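Local atomic coordinates of oxidoreductase (Bordetella pertussis, PDB entry 3Q2K), a protein that probably oxidises a UDP-N-acetylglucosaminuronic acid with the help of NAD in the biosynthesis of 2,3-diacetamido-2,3-dideoxy-D-mannuronic acid. Residues P25-G37 / M87-T100. Numbering follows the deposited sequence.
Sequences PITDRKIRFGLVG and MLAQGNADALVLAT. With NAI (1,4-dihydronicotinamide adenine dinucleotide), chain U.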
loop_
_atom_site.group_PDB
_atom_site.type_symbol
_atom_site.label_atom_id
_atom_site.label_comp_id
_atom_site.label_asym_id
_atom_site.label_seq_id
_atom_site.Cartn_x
_atom_site.Cartn_y
_atom_site.Cartn_z
ATOM N N PRO C 25 47.730 -20.203 -9.337
ATOM C CA PRO C 25 48.381 -19.107 -8.622
ATOM C C PRO C 25 49.621 -18.566 -9.334
ATOM O O PRO C 25 50.256 -19.265 -10.122
ATOM C CB PRO C 25 48.752 -19.728 -7.272
ATOM C CG PRO C 25 48.862 -21.187 -7.565
ATOM C CD PRO C 25 47.819 -21.477 -8.602
ATOM N N ILE C 26 49.952 -17.305 -9.080
ATOM C CA ILE C 26 51.156 -16.710 -9.648
ATOM C C ILE C 26 52.236 -16.739 -8.575
ATOM O O ILE C 26 52.296 -15.928 -7.646
ATOM C CB ILE C 26 50.900 -15.290 -10.196
ATOM C CG1 ILE C 26 49.930 -15.350 -11.379
ATOM C CG2 ILE C 26 52.203 -14.658 -10.660
ATOM C CD1 ILE C 26 49.342 -14.013 -11.800
ATOM N N THR C 27 53.085 -17.744 -8.742
ATOM C CA THR C 27 54.037 -18.117 -7.712
ATOM C C THR C 27 55.493 -17.916 -8.136
ATOM O O THR C 27 56.328 -17.672 -7.268
ATOM C CB THR C 27 53.723 -19.549 -7.230
ATOM O OG1 THR C 27 54.206 -19.720 -5.892
ATOM C CG2 THR C 27 54.320 -20.623 -8.129
ATOM N N ASP C 28 55.826 -17.945 -9.426
ATOM C CA ASP C 28 57.230 -17.838 -9.831
ATOM C C ASP C 28 57.760 -16.611 -10.571
ATOM O O ASP C 28 58.671 -16.773 -11.384
ATOM C CB ASP C 28 57.663 -19.090 -10.601
ATOM C CG ASP C 28 57.412 -20.372 -9.830
ATOM O OD1 ASP C 28 57.756 -20.459 -8.629
ATOM O OD2 ASP C 28 56.854 -21.296 -10.459
ATOM N N ARG C 29 57.256 -15.422 -10.247
ATOM C CA ARG C 29 57.591 -14.172 -10.926
ATOM C C ARG C 29 56.652 -13.117 -10.358
ATOM O O ARG C 29 55.497 -13.427 -10.070
ATOM C CB ARG C 29 57.256 -14.291 -12.414
ATOM C CG ARG C 29 55.771 -14.346 -12.760
ATOM C CD ARG C 29 55.629 -14.829 -14.193
ATOM N NE ARG C 29 54.276 -14.924 -14.733
ATOM C CZ ARG C 29 53.337 -13.991 -14.577
ATOM N NH1 ARG C 29 53.516 -12.924 -13.811
ATOM N NH2 ARG C 29 52.153 -14.105 -15.158
ATOM N N LYS C 30 57.097 -11.871 -10.238
ATOM C CA LYS C 30 56.213 -10.818 -9.746
ATOM C C LYS C 30 54.873 -10.724 -10.478
ATOM O O LYS C 30 54.803 -10.889 -11.698
ATOM C CB LYS C 30 56.932 -9.468 -9.774
ATOM C CG LYS C 30 58.171 -9.447 -8.892
ATOM C CD LYS C 30 58.878 -8.105 -8.948
ATOM C CE LYS C 30 59.803 -8.022 -10.149
ATOM N NZ LYS C 30 60.362 -6.644 -10.214
ATOM N N ILE C 31 53.811 -10.451 -9.727
ATOM C CA ILE C 31 52.492 -10.210 -10.301
ATOM C C ILE C 31 52.561 -8.995 -11.224
ATOM O O ILE C 31 53.030 -7.937 -10.807
ATOM C CB ILE C 31 51.469 -9.884 -9.189
ATOM C CG1 ILE C 31 51.249 -11.099 -8.285
ATOM C CG2 ILE C 31 50.105 -9.520 -9.780
ATOM C CD1 ILE C 31 50.474 -12.199 -8.988
ATOM N N ARG C 32 52.020 -9.127 -12.434
ATOM C CA ARG C 32 51.835 -7.987 -13.328
ATOM C C ARG C 32 50.458 -7.317 -13.265
ATOM O O ARG C 32 49.458 -7.863 -13.737
ATOM C CB ARG C 32 52.070 -8.408 -14.779
ATOM C CG ARG C 32 53.499 -8.281 -15.294
ATOM C CD ARG C 32 54.312 -9.568 -15.254
ATOM N NE ARG C 32 53.896 -10.561 -16.242
ATOM C CZ ARG C 32 54.701 -11.460 -16.801
ATOM N NH1 ARG C 32 55.993 -11.500 -16.509
ATOM N NH2 ARG C 32 54.227 -12.328 -17.683
ATOM N N PHE C 33 50.418 -6.103 -12.725
ATOM C CA PHE C 33 49.209 -5.294 -12.590
ATOM C C PHE C 33 49.057 -4.247 -13.687
ATOM O O PHE C 33 50.034 -3.629 -14.102
ATOM C CB PHE C 33 49.240 -4.447 -11.319
ATOM C CG PHE C 33 48.868 -5.190 -10.072
ATOM C CD1 PHE C 33 47.548 -5.476 -9.787
ATOM C CD2 PHE C 33 49.845 -5.557 -9.169
ATOM C CE1 PHE C 33 47.218 -6.125 -8.619
ATOM C CE2 PHE C 33 49.522 -6.214 -8.004
ATOM C CZ PHE C 33 48.207 -6.500 -7.733
ATOM N N GLY C 34 47.815 -3.988 -14.077
ATOM C CA GLY C 34 47.511 -2.891 -14.987
ATOM C C GLY C 34 46.552 -1.954 -14.285
ATOM O O GLY C 34 45.642 -2.413 -13.596
ATOM N N LEU C 35 46.777 -0.655 -14.447
ATOM C CA LEU C 35 45.904 0.359 -13.870
ATOM C C LEU C 35 45.068 1.053 -14.941
ATOM O O LEU C 35 45.589 1.529 -15.951
ATOM C CB LEU C 35 46.738 1.377 -13.091
ATOM C CG LEU C 35 45.958 2.535 -12.464
ATOM C CD1 LEU C 35 45.004 1.989 -11.427
ATOM C CD2 LEU C 35 46.898 3.529 -11.789
ATOM N N VAL C 36 43.755 1.069 -14.730
ATOM C CA VAL C 36 42.816 1.701 -15.658
ATOM C C VAL C 36 42.189 2.914 -14.970
ATOM O O VAL C 36 41.433 2.778 -14.005
ATOM C CB VAL C 36 41.702 0.713 -16.026
ATOM C CG1 VAL C 36 40.756 1.294 -17.072
ATOM C CG2 VAL C 36 42.325 -0.606 -16.465
ATOM N N GLY C 37 42.512 4.101 -15.473
ATOM C CA GLY C 37 42.120 5.367 -14.864
ATOM C C GLY C 37 43.252 6.030 -14.098
ATOM O O GLY C 37 43.667 5.542 -13.044
ATOM N N MET C 87 44.608 -1.965 -24.419
ATOM C CA MET C 87 45.475 -2.397 -23.335
ATOM C C MET C 87 45.293 -3.899 -23.162
ATOM O O MET C 87 46.216 -4.641 -22.837
ATOM C CB MET C 87 45.114 -1.668 -22.045
ATOM C CG MET C 87 45.743 -2.322 -20.829
ATOM S SD MET C 87 45.427 -1.190 -19.465
ATOM C CE MET C 87 46.668 -1.630 -18.246
ATOM N N LEU C 88 44.081 -4.358 -23.442
ATOM C CA LEU C 88 43.787 -5.769 -23.256
ATOM C C LEU C 88 44.228 -6.520 -24.507
ATOM O O LEU C 88 44.661 -7.666 -24.421
ATOM C CB LEU C 88 42.284 -5.978 -23.056
ATOM C CG LEU C 88 41.750 -5.525 -21.694
ATOM C CD1 LEU C 88 40.241 -5.497 -21.762
ATOM C CD2 LEU C 88 42.152 -6.414 -20.524
ATOM N N ALA C 89 44.101 -5.909 -25.680
ATOM C CA ALA C 89 44.622 -6.565 -26.876
ATOM C C ALA C 89 46.143 -6.685 -26.834
ATOM O O ALA C 89 46.700 -7.752 -27.071
ATOM C CB ALA C 89 44.169 -5.872 -28.149
ATOM N N GLN C 90 46.848 -5.627 -26.455
ATOM C CA GLN C 90 48.294 -5.685 -26.578
ATOM C C GLN C 90 48.998 -5.928 -25.249
ATOM O O GLN C 90 50.159 -6.324 -25.221
ATOM C CB GLN C 90 48.735 -4.396 -27.274
ATOM C CG GLN C 90 48.055 -4.331 -28.636
ATOM C CD GLN C 90 48.229 -3.024 -29.383
ATOM O OE1 GLN C 90 47.656 -1.999 -29.011
ATOM N NE2 GLN C 90 48.992 -3.067 -30.471
ATOM N N GLY C 91 48.307 -5.725 -24.134
ATOM C CA GLY C 91 48.981 -5.853 -22.844
ATOM C C GLY C 91 49.019 -7.275 -22.315
ATOM O O GLY C 91 48.297 -8.138 -22.810
ATOM N N ASN C 92 49.850 -7.537 -21.309
ATOM C CA ASN C 92 49.836 -8.835 -20.638
ATOM C C ASN C 92 49.610 -8.811 -19.122
ATOM O O ASN C 92 50.048 -9.734 -18.435
ATOM C CB ASN C 92 51.150 -9.562 -20.934
ATOM C CG ASN C 92 52.304 -9.032 -20.098
ATOM O OD1 ASN C 92 52.997 -9.799 -19.429
ATOM N ND2 ASN C 92 52.487 -7.719 -20.080
ATOM N N ALA C 93 48.978 -7.777 -18.568
ATOM C CA ALA C 93 48.835 -7.680 -17.113
ATOM C C ALA C 93 48.025 -8.854 -16.570
ATOM O O ALA C 93 47.165 -9.379 -17.284
ATOM C CB ALA C 93 48.217 -6.351 -16.690
ATOM N N ASP C 94 48.343 -9.322 -15.364
ATOM C CA ASP C 94 47.672 -10.507 -14.818
ATOM C C ASP C 94 46.332 -10.113 -14.220
ATOM O O ASP C 94 45.397 -10.917 -14.162
ATOM C CB ASP C 94 48.460 -11.203 -13.702
ATOM C CG ASP C 94 49.788 -11.734 -14.214
ATOM O OD1 ASP C 94 49.763 -12.470 -15.225
ATOM O OD2 ASP C 94 50.850 -11.395 -13.650
ATOM N N ALA C 95 46.279 -8.847 -13.822
ATOM C CA ALA C 95 45.149 -8.253 -13.118
ATOM C C ALA C 95 45.005 -6.776 -13.469
ATOM O O ALA C 95 45.969 -6.014 -13.467
ATOM C CB ALA C 95 45.344 -8.410 -11.618
ATOM N N LEU C 96 43.783 -6.344 -13.748
ATOM C CA LEU C 96 43.561 -4.926 -13.983
ATOM C C LEU C 96 42.875 -4.204 -12.832
ATOM O O LEU C 96 41.888 -4.664 -12.253
ATOM C CB LEU C 96 42.791 -4.774 -15.290
ATOM C CG LEU C 96 43.876 -5.116 -16.309
ATOM C CD1 LEU C 96 43.253 -5.752 -17.532
ATOM C CD2 LEU C 96 44.544 -3.802 -16.662
ATOM N N VAL C 97 43.427 -3.044 -12.498
ATOM C CA VAL C 97 42.885 -2.259 -11.401
ATOM C C VAL C 97 41.950 -1.204 -11.974
ATOM O O VAL C 97 42.325 -0.476 -12.896
ATOM C CB VAL C 97 43.994 -1.564 -10.600
ATOM C CG1 VAL C 97 43.331 -0.577 -9.657
ATOM C CG2 VAL C 97 44.822 -2.587 -9.832
ATOM N N LEU C 98 40.732 -1.135 -11.444
ATOM C CA LEU C 98 39.730 -0.247 -12.036
ATOM C C LEU C 98 39.534 0.995 -11.167
ATOM O O LEU C 98 39.039 0.933 -10.037
ATOM C CB LEU C 98 38.435 -0.997 -12.369
ATOM C CG LEU C 98 38.536 -2.318 -13.138
ATOM C CD1 LEU C 98 37.194 -3.064 -13.252
ATOM C CD2 LEU C 98 39.086 -2.020 -14.520
ATOM N N ALA C 99 40.012 2.118 -11.695
ATOM C CA ALA C 99 40.199 3.333 -10.905
ATOM C C ALA C 99 39.430 4.424 -11.626
ATOM O O ALA C 99 39.738 5.606 -11.517
ATOM C CB ALA C 99 41.658 3.695 -10.780
ATOM N N THR C 100 38.456 3.980 -12.414
ATOM C CA THR C 100 37.629 4.877 -13.202
ATOM C C THR C 100 36.384 5.336 -12.434
ATOM O O THR C 100 36.155 4.920 -11.295
ATOM C CB THR C 100 37.207 4.142 -14.485
ATOM O OG1 THR C 100 36.814 2.804 -14.137
ATOM C CG2 THR C 100 38.387 4.115 -15.458
HETATM P PA NAI U . 38.825 10.729 -11.189
HETATM O O1A NAI U . 38.069 11.666 -12.048
HETATM O O2A NAI U . 40.000 11.575 -10.481
HETATM O O5B NAI U . 39.805 9.708 -11.961
HETATM C C5B NAI U . 39.208 9.428 -13.222
HETATM C C4B NAI U . 40.148 8.852 -14.273
HETATM O O4B NAI U . 39.467 7.845 -15.034
HETATM C C3B NAI U . 40.354 10.118 -15.128
HETATM O O3B NAI U . 41.759 10.259 -15.352
HETATM C C2B NAI U . 39.456 9.772 -16.349
HETATM O O2B NAI U . 39.953 10.311 -17.577
HETATM C C1B NAI U . 39.712 8.249 -16.390
HETATM N N9A NAI U . 38.730 7.656 -17.282
HETATM C C8A NAI U . 37.471 8.091 -17.558
HETATM N N7A NAI U . 36.936 7.246 -18.396
HETATM C C5A NAI U . 37.785 6.245 -18.722
HETATM C C6A NAI U . 37.751 5.097 -19.536
HETATM N N6A NAI U . 36.626 4.743 -20.259
HETATM N N1A NAI U . 38.838 4.331 -19.556
HETATM C C2A NAI U . 39.912 4.609 -18.837
HETATM N N3A NAI U . 39.985 5.673 -18.067
HETATM C C4A NAI U . 38.947 6.494 -17.970
HETATM O O3 NAI U . 37.983 10.314 -9.889
HETATM P PN NAI U . 38.679 9.274 -8.882
HETATM O O1N NAI U . 38.539 10.027 -7.547
HETATM O O2N NAI U . 40.175 8.909 -8.975
HETATM O O5D NAI U . 37.654 8.026 -8.798
HETATM C C5D NAI U . 38.406 6.886 -8.404
HETATM C C4D NAI U . 37.530 5.628 -8.443
HETATM O O4D NAI U . 38.013 5.031 -7.221
HETATM C C3D NAI U . 36.031 5.914 -8.216
HETATM O O3D NAI U . 35.234 4.738 -8.152
HETATM C C2D NAI U . 36.091 6.432 -6.765
HETATM O O2D NAI U . 34.853 6.090 -6.151
HETATM C C1D NAI U . 37.099 5.414 -6.178
HETATM N N1N NAI U . 37.899 5.957 -5.083
HETATM C C2N NAI U . 38.121 5.165 -4.056
HETATM C C3N NAI U . 38.884 5.653 -3.002
HETATM C C7N NAI U . 39.131 4.791 -1.834
HETATM O O7N NAI U . 39.419 5.299 -0.769
HETATM N N7N NAI U . 38.993 3.458 -1.985
HETATM C C4N NAI U . 39.369 6.960 -3.047
HETATM C C5N NAI U . 39.073 7.732 -4.154
HETATM C C6N NAI U . 38.332 7.195 -5.189
#
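Arg29 sets CG between its own backbone N and carbonyl carbon (chi1 70°) and then runs extended to NE, which carries its guanidinium to the carboxylate that Asp94 presents with CG beside its backbone N (chi1 -63°); the two side chains approach from opposite directions. The guanidinium grips the carboxylate end-on in a salt bridge: Arg29 NH2 reaches Asp94 OD1 at 2.9 Å and Arg29 NH1 reaches Asp94 OD2 at 3.1 Å, both on the syn side. The anti side of Asp94 OD2 accepts the backbone N-H of Arg32 (N to OD2 2.8 Å). Asp suits this place because its two oxygens answer the two guanidinium nitrogens, while OD2 also takes the Arg32 N-H. Ile26 CD1 packs on Asp94 CG, and Arg32 NH2 lies over one face of the Arg29 guanidinium.

Beyond, strands 31-36 and 95-98 run parallel as central neighbours in the Rossmann sheet. Gly34 N bonds to Ala95 O, and Gly34 O accepts from Val97 N. Lacking a side chain, Gly34 lets Met87 CE come within 3.6 Å of its CA and Leu96 CD2 within 3.5 Å. On the other face, Leu35 CD1 meets Val97 CG1 at 3.5 Å, branched apolar chains suited to the cover of helix 42-50. At the C-terminal ends Val36 CG1 and Thr100 CG2 methyls border the NADH adenine. At the opposite end, the donors around Asp94 probably keep its carboxylate anionic.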